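Local coordinates for outer membrane protein Omp121 (Bacteroides thetaiotaomicron, PDB 5FQ8) that probably imports nutrients across the outer membrane as a TonB-dependent receptor, with a plug domain seated inside a transmembrane beta barrel, at residues Lys51-Glu54 with Ser55-Ser58. Residues are numbered along the deposited sequence; the frame is centred on the assembly and turned at random.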
ATOM      1  N   LYS B  51      -9.534  -8.575 -45.512  1.00 35.04           N
ATOM      2  CA  LYS B  51      -8.236  -7.910 -45.481  1.00 37.48           C
ATOM      3  C   LYS B  51      -7.786  -7.647 -44.058  1.00 35.51           C
ATOM      4  O   LYS B  51      -6.606  -7.821 -43.731  1.00 35.23           O
ATOM      5  CB  LYS B  51      -8.278  -6.597 -46.254  1.00 45.93           C
ATOM      6  CG  LYS B  51      -7.976  -6.749 -47.700  1.00 38.67           C
ATOM      7  CD  LYS B  51      -7.070  -5.643 -48.155  1.00 40.67           C
ATOM      8  CE  LYS B  51      -5.721  -5.724 -47.469  1.00 42.62           C
ATOM      9  NZ  LYS B  51      -4.756  -4.725 -48.015  1.00 45.58           N
ATOM     10  N   ILE B  52      -8.711  -7.202 -43.204  1.00 38.09           N
ATOM     11  CA  ILE B  52      -8.400  -7.005 -41.790  1.00 28.84           C
ATOM     12  C   ILE B  52      -7.762  -8.257 -41.222  1.00 28.27           C
ATOM     13  O   ILE B  52      -6.735  -8.201 -40.548  1.00 27.86           O
ATOM     14  CB  ILE B  52      -9.667  -6.643 -41.002  1.00 28.40           C
ATOM     15  CG1 ILE B  52     -10.402  -5.479 -41.636  1.00 28.66           C
ATOM     16  CG2 ILE B  52      -9.298  -6.296 -39.607  1.00 38.68           C
ATOM     17  CD1 ILE B  52      -9.746  -4.186 -41.424  1.00 28.35           C
ATOM     18  N   ALA B  53      -8.342  -9.411 -41.534  1.00 28.64           N
ATOM     19  CA  ALA B  53      -8.046 -10.633 -40.814  1.00 28.53           C
ATOM     20  C   ALA B  53      -7.007 -11.511 -41.475  1.00 28.70           C
ATOM     21  O   ALA B  53      -6.421 -12.357 -40.797  1.00 28.53           O
ATOM     22  CB  ALA B  53      -9.324 -11.443 -40.621  1.00 28.87           C
ATOM     23  N   GLU B  54      -6.762 -11.352 -42.774  1.00 38.29           N
ATOM     24  CA  GLU B  54      -5.844 -12.259 -43.450  1.00 40.17           C
ATOM     25  C   GLU B  54      -4.477 -12.266 -42.790  1.00 37.50           C
ATOM     26  O   GLU B  54      -3.785 -13.287 -42.804  1.00 33.22           O
ATOM     27  CB  GLU B  54      -5.712 -11.882 -44.920  1.00 48.16           C
ATOM     28  CG  GLU B  54      -5.255 -10.451 -45.160  1.00 60.17           C
ATOM     29  CD  GLU B  54      -4.790 -10.198 -46.585  1.00 64.04           C
ATOM     30  OE1 GLU B  54      -4.919 -11.114 -47.422  1.00 66.41           O
ATOM     31  OE2 GLU B  54      -4.289  -9.081 -46.858  1.00 67.48           O
ATOM     32  N   SER B  55      -4.093 -11.147 -42.174  1.00 47.99           N
ATOM     33  CA  SER B  55      -2.771 -11.018 -41.585  1.00 46.09           C
ATOM     34  C   SER B  55      -2.628 -11.803 -40.291  1.00 44.60           C
ATOM     35  O   SER B  55      -1.499 -12.082 -39.878  1.00 44.44           O
ATOM     36  CB  SER B  55      -2.460  -9.544 -41.354  1.00 47.72           C
ATOM     37  OG  SER B  55      -1.072  -9.352 -41.171  1.00 54.49           O
ATOM     38  N   ARG B  56      -3.742 -12.173 -39.657  1.00 69.03           N
ATOM     39  CA  ARG B  56      -3.777 -12.959 -38.419  1.00 27.53           C
ATOM     40  C   ARG B  56      -3.038 -12.273 -37.286  1.00 34.12           C
ATOM     41  O   ARG B  56      -2.559 -12.919 -36.353  1.00 27.18           O
ATOM     42  CB  ARG B  56      -3.227 -14.378 -38.613  1.00 27.80           C
ATOM     43  CG  ARG B  56      -3.988 -15.229 -39.605  1.00 28.38           C
ATOM     44  CD  ARG B  56      -5.484 -15.071 -39.451  1.00 28.53           C
ATOM     45  NE  ARG B  56      -6.003 -15.737 -38.268  1.00 32.04           N
ATOM     46  CZ  ARG B  56      -7.262 -15.650 -37.876  1.00 31.12           C
ATOM     47  NH1 ARG B  56      -8.114 -14.923 -38.567  1.00 28.70           N
ATOM     48  NH2 ARG B  56      -7.667 -16.275 -36.790  1.00 30.74           N
ATOM     49  N   THR B  57      -2.922 -10.964 -37.351  1.00 26.75           N
ATOM     50  CA  THR B  57      -2.458 -10.236 -36.191  1.00 38.82           C
ATOM     51  C   THR B  57      -3.525 -10.296 -35.112  1.00 47.36           C
ATOM     52  O   THR B  57      -4.719 -10.378 -35.404  1.00 47.65           O
ATOM     53  CB  THR B  57      -2.175  -8.802 -36.575  1.00 31.11           C
ATOM     54  OG1 THR B  57      -3.415  -8.147 -36.860  1.00 38.61           O
ATOM     55  CG2 THR B  57      -1.308  -8.773 -37.804  1.00 31.73           C
ATOM     56  N   SER B  58      -3.090 -10.256 -33.850  1.00 50.12           N
ATOM     57  CA  SER B  58      -4.016 -10.282 -32.720  1.00 25.66           C
ATOM     58  C   SER B  58      -4.930  -9.080 -32.694  1.00 25.61           C
ATOM     59  O   SER B  58      -5.898  -9.066 -31.935  1.00 25.60           O
ATOM     60  CB  SER B  58      -3.247 -10.317 -31.415  1.00 25.30           C
ATOM     61  OG  SER B  58      -2.835  -9.014 -31.084  1.00 27.36           O
TER
HETATM   62  O   HOH W   1      -4.905  -9.501 -38.821  1.00 41.03           O
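Arg56 N donates a hydrogen bond of 2.9 Å to Ala53 O, closing a turn at the C-terminal end of the helix. The N-H...O angle is 150°. This is the backbone bond that crosses directly between Lys51-Glu54 and Ser55-Ser58. A water makes a second link: it donates to Ile52 O at 2.8 Å and to Thr57 OG1 at the same distance, so a carbonyl of the last helical turn is joined to the loop by solvent. Threonine suits this place because its hydroxyl can accept from the water while also bonding Asp59 O.

The helix belongs to the plug domain of this TonB-dependent receptor, the N-terminal domain that sits inside the barrel, and Arg56 ends its run of helical backbone angles with a positive phi of 59°. The chain here faces the barrel wall: Arg56 O accepts a hydrogen bond from Arg254 NH2, and Ser55 OG bonds weakly to Asn936 ND2.

Side-chain packing is carried by Arg56. With CG anti to its own carbonyl carbon (chi1 -61°) and the chain bent at chi2 and chi3, the side chain folds back along the helix end; CD lies 3.2 Å from Ala53 O, and NH1 comes 4.2 Å from Ala53 CB. A leucine in place of Arg56 would probably leave Asp136 without its cationic mate. The small methyl of Ala53 lets the guanidinium pass close by, its edge turned to Ala53 O, on the way to a salt bridge between NH1 and Asp136 OD1, while the same side chain also touches Tyr934 of strand 928-941.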